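Glycerol dehydratase (Clostridium butyricum, PDB 1R9D) probably dehydrates glycerol without vitamin B12, as a lyase of the glycyl-radical (pyruvate formate lyase-like) family. Local coordinates at residues 374-382 with 402-412. Residues are numbered along the deposited sequence; the frame is centred on the assembly and turned at random.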
loop_
_atom_site.group_PDB
_atom_site.type_symbol
_atom_site.label_atom_id
_atom_site.label_comp_id
_atom_site.label_asym_id
_atom_site.label_seq_id
_atom_site.Cartn_x
_atom_site.Cartn_y
_atom_site.Cartn_z
ATOM N N PRO A 374 33.237 19.037 -1.413
ATOM C CA PRO A 374 32.145 18.697 -0.494
ATOM C C PRO A 374 32.087 19.713 0.641
ATOM O O PRO A 374 33.002 20.523 0.805
ATOM C CB PRO A 374 32.545 17.320 0.010
ATOM C CG PRO A 374 34.036 17.443 0.084
ATOM C CD PRO A 374 34.372 18.116 -1.230
ATOM N N SER A 375 31.005 19.674 1.411
ATOM C CA SER A 375 30.856 20.572 2.548
ATOM C C SER A 375 31.734 19.963 3.634
ATOM O O SER A 375 31.265 19.161 4.449
ATOM C CB SER A 375 29.392 20.618 2.995
ATOM O OG SER A 375 28.565 21.186 1.987
ATOM N N LEU A 376 33.014 20.330 3.618
ATOM C CA LEU A 376 33.992 19.805 4.567
ATOM C C LEU A 376 33.753 20.307 5.987
ATOM O O LEU A 376 33.518 21.497 6.211
ATOM C CB LEU A 376 35.408 20.174 4.117
ATOM C CG LEU A 376 36.567 19.617 4.949
ATOM C CD1 LEU A 376 36.495 18.098 4.995
ATOM C CD2 LEU A 376 37.890 20.062 4.345
ATOM N N SER A 377 33.849 19.387 6.941
ATOM C CA SER A 377 33.602 19.693 8.343
ATOM C C SER A 377 34.602 18.994 9.249
ATOM O O SER A 377 35.274 18.053 8.835
ATOM C CB SER A 377 32.195 19.222 8.714
ATOM O OG SER A 377 31.219 19.794 7.863
ATOM N N VAL A 378 34.698 19.454 10.494
ATOM C CA VAL A 378 35.591 18.827 11.453
ATOM C C VAL A 378 34.874 18.697 12.799
ATOM O O VAL A 378 34.078 19.556 13.179
ATOM C CB VAL A 378 36.908 19.635 11.669
ATOM C CG1 VAL A 378 37.656 19.798 10.340
ATOM C CG2 VAL A 378 36.602 20.993 12.287
ATOM N N ARG A 379 35.129 17.601 13.495
ATOM C CA ARG A 379 34.536 17.390 14.811
ATOM C C ARG A 379 35.570 17.858 15.821
ATOM O O ARG A 379 36.767 17.638 15.636
ATOM C CB ARG A 379 34.214 15.910 15.028
ATOM C CG ARG A 379 32.922 15.466 14.365
ATOM C CD ARG A 379 32.669 13.977 14.546
ATOM N NE ARG A 379 32.806 13.570 15.941
ATOM C CZ ARG A 379 32.519 12.355 16.393
ATOM N NH1 ARG A 379 32.067 11.429 15.558
ATOM N NH2 ARG A 379 32.704 12.061 17.678
ATOM N N ILE A 380 35.109 18.509 16.884
ATOM C CA ILE A 380 35.988 19.022 17.926
ATOM C C ILE A 380 35.498 18.508 19.276
ATOM O O ILE A 380 34.298 18.476 19.521
ATOM C CB ILE A 380 35.954 20.576 17.957
ATOM C CG1 ILE A 380 36.436 21.142 16.616
ATOM C CG2 ILE A 380 36.795 21.108 19.113
ATOM C CD1 ILE A 380 37.877 20.802 16.275
ATOM N N TRP A 381 36.417 18.075 20.131
ATOM C CA TRP A 381 36.036 17.616 21.458
ATOM C C TRP A 381 37.109 18.012 22.468
ATOM O O TRP A 381 38.114 18.618 22.095
ATOM C CB TRP A 381 35.763 16.101 21.477
ATOM C CG TRP A 381 36.944 15.204 21.290
ATOM C CD1 TRP A 381 37.748 15.108 20.186
ATOM C CD2 TRP A 381 37.403 14.207 22.210
ATOM N NE1 TRP A 381 38.677 14.103 20.363
ATOM C CE2 TRP A 381 38.484 13.535 21.597
ATOM C CE3 TRP A 381 37.000 13.814 23.494
ATOM C CZ2 TRP A 381 39.170 12.490 22.226
ATOM C CZ3 TRP A 381 37.681 12.772 24.120
ATOM C CH2 TRP A 381 38.755 12.123 23.483
ATOM N N ASN A 382 36.897 17.699 23.743
ATOM C CA ASN A 382 37.860 18.084 24.773
ATOM C C ASN A 382 39.308 17.681 24.511
ATOM O O ASN A 382 40.230 18.413 24.879
ATOM C CB ASN A 382 37.433 17.547 26.146
ATOM C CG ASN A 382 36.319 18.370 26.781
ATOM O OD1 ASN A 382 36.016 18.215 27.970
ATOM N ND2 ASN A 382 35.701 19.240 25.994
ATOM N N LEU A 402 35.329 27.183 4.757
ATOM C CA LEU A 402 35.567 25.870 5.342
ATOM C C LEU A 402 36.627 25.950 6.428
ATOM O O LEU A 402 37.475 26.844 6.410
ATOM C CB LEU A 402 36.052 24.896 4.266
ATOM C CG LEU A 402 35.225 24.774 2.990
ATOM C CD1 LEU A 402 36.011 23.952 1.968
ATOM C CD2 LEU A 402 33.879 24.130 3.294
ATOM N N PRO A 403 36.584 25.027 7.402
ATOM C CA PRO A 403 35.578 23.966 7.481
ATOM C C PRO A 403 34.511 24.379 8.489
ATOM O O PRO A 403 34.683 25.363 9.208
ATOM C CB PRO A 403 36.382 22.784 7.989
ATOM C CG PRO A 403 37.271 23.450 9.011
ATOM C CD PRO A 403 37.727 24.719 8.283
ATOM N N ALA A 404 33.408 23.640 8.531
ATOM C CA ALA A 404 32.369 23.917 9.514
ATOM C C ALA A 404 32.857 23.161 10.752
ATOM O O ALA A 404 33.413 22.071 10.618
ATOM C CB ALA A 404 31.030 23.365 9.038
ATOM N N TYR A 405 32.673 23.741 11.942
ATOM C CA TYR A 405 33.112 23.112 13.192
ATOM C C TYR A 405 31.917 22.593 13.977
ATOM O O TYR A 405 30.913 23.292 14.104
ATOM C CB TYR A 405 33.884 24.114 14.068
ATOM C CG TYR A 405 35.147 24.663 13.431
ATOM C CD1 TYR A 405 35.086 25.661 12.460
ATOM C CD2 TYR A 405 36.398 24.170 13.787
ATOM C CE1 TYR A 405 36.247 26.154 11.857
ATOM C CE2 TYR A 405 37.568 24.656 13.188
ATOM C CZ TYR A 405 37.480 25.646 12.227
ATOM O OH TYR A 405 38.628 26.132 11.638
ATOM N N TYR A 406 32.032 21.370 14.498
ATOM C CA TYR A 406 30.953 20.747 15.269
ATOM C C TYR A 406 31.422 20.297 16.638
ATOM O O TYR A 406 32.508 19.735 16.780
ATOM C CB TYR A 406 30.366 19.565 14.494
ATOM C CG TYR A 406 29.759 20.000 13.190
ATOM C CD1 TYR A 406 30.540 20.111 12.039
ATOM C CD2 TYR A 406 28.421 20.369 13.118
ATOM C CE1 TYR A 406 29.998 20.586 10.850
ATOM C CE2 TYR A 406 27.867 20.844 11.935
ATOM C CZ TYR A 406 28.665 20.951 10.806
ATOM O OH TYR A 406 28.127 21.432 9.638
ATOM N N ASN A 407 30.573 20.523 17.639
ATOM C CA ASN A 407 30.892 20.219 19.033
ATOM C C ASN A 407 30.438 18.858 19.565
ATOM O O ASN A 407 29.270 18.662 19.864
ATOM C CB ASN A 407 30.311 21.342 19.903
ATOM C CG ASN A 407 30.748 21.258 21.347
ATOM O OD1 ASN A 407 31.668 20.516 21.687
ATOM N ND2 ASN A 407 30.102 22.044 22.206
ATOM N N ASP A 408 31.381 17.926 19.682
ATOM C CA ASP A 408 31.115 16.582 20.205
ATOM C C ASP A 408 30.481 16.638 21.594
ATOM O O ASP A 408 29.607 15.837 21.927
ATOM C CB ASP A 408 32.424 15.811 20.358
ATOM C CG ASP A 408 32.880 15.133 19.080
ATOM O OD1 ASP A 408 32.449 15.531 17.979
ATOM O OD2 ASP A 408 33.700 14.195 19.201
ATOM N N GLU A 409 30.953 17.580 22.404
ATOM C CA GLU A 409 30.491 17.711 23.786
ATOM C C GLU A 409 28.999 17.977 23.947
ATOM O O GLU A 409 28.416 17.637 24.974
ATOM C CB GLU A 409 31.315 18.788 24.498
ATOM C CG GLU A 409 32.839 18.550 24.459
ATOM C CD GLU A 409 33.279 17.278 25.173
ATOM O OE1 GLU A 409 32.707 16.963 26.242
ATOM O OE2 GLU A 409 34.215 16.599 24.683
ATOM N N VAL A 410 28.379 18.591 22.943
ATOM C CA VAL A 410 26.942 18.854 22.978
ATOM C C VAL A 410 26.201 17.810 22.141
ATOM O O VAL A 410 25.191 17.246 22.563
ATOM C CB VAL A 410 26.593 20.259 22.403
ATOM C CG1 VAL A 410 25.085 20.379 22.175
ATOM C CG2 VAL A 410 27.051 21.341 23.358
ATOM N N ILE A 411 26.726 17.541 20.952
ATOM C CA ILE A 411 26.088 16.602 20.039
ATOM C C ILE A 411 25.922 15.172 20.544
ATOM O O ILE A 411 24.850 14.587 20.393
ATOM C CB ILE A 411 26.820 16.600 18.678
ATOM C CG1 ILE A 411 26.654 17.975 18.026
ATOM C CG2 ILE A 411 26.261 15.499 17.777
ATOM C CD1 ILE A 411 27.467 18.163 16.755
ATOM N N ILE A 412 26.965 14.608 21.141
ATOM C CA ILE A 412 26.883 13.239 21.641
ATOM C C ILE A 412 25.767 13.093 22.685
ATOM O O ILE A 412 24.900 12.230 22.547
ATOM C CB ILE A 412 28.259 12.777 22.189
ATOM C CG1 ILE A 412 29.253 12.679 21.022
ATOM C CG2 ILE A 412 28.135 11.426 22.880
ATOM C CD1 ILE A 412 30.680 12.338 21.419
HETATM O O HOH W 1 34.305 20.554 21.857
#
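Val378 packs across the strand pair against both Pro403 and Tyr405, CG1 chiefly on the proline and CG2 on the tyrosine. CG1, anti to the carbonyl carbon (chi1 -58°), reaches the proline ring, while Val378 CG2 lies 3.5 Å from Tyr405 CD2, the two side chains running side by side in the same direction. Farther along the same face, Ile380 CG1 comes up to the edge of the tyrosine ring, 4.1 Å from Tyr405 CD2. Helix 712-728 closes over this face with Leu719, Ile723 and Phe727, and the Tyr405 hydroxyl is tied to Thr396 of the intervening helix. Strands 375-380 and 404-407 with helix 386-397 between them make a beta-alpha-beta unit, the element repeated in the alpha/beta barrel of glycyl-radical enzymes. The strands pair in parallel: Ala404 N and Tyr406 N donate to the carbonyls of Leu376 and Val378, and Val378 N and Ile380 N to those of Ala404 and Tyr406. On the other face Ser377 OG approaches the edge of the Tyr406 ring, 3.3 Å from Tyr406 CE1, while bonding to Asn341; Tyr406 OH reaches the carbonyl of Cys433, and the Tyr406 side chain lies about 9 Å from the bound glycerol. Past the last bridge Asp408 N donates to Ile380 O, and Asn407, at the N-cap, accepts a weak bond from Glu409 N through OD1 while its ND2 bonds Gly731 O. Here Arg379, bent at chi3 (50°), grips the Asp408 carboxylate side-on. Arg379 NH2 bonds Asp408 OD2 at 2.8 Å, nearly straight but from above the carboxylate plane, whereas Arg379 NE meets Asp408 OD1 at 2.9 Å on its syn side. Tyr428 and Gln347 also bond this carboxylate, which fixes its rotation and should favour the charged form. At the partly exposed end, Asn382 N donates to Glu409 OE2 (3.0 Å), and the Asn382 amide stacks on the glutamate carboxylate, planes 18° apart.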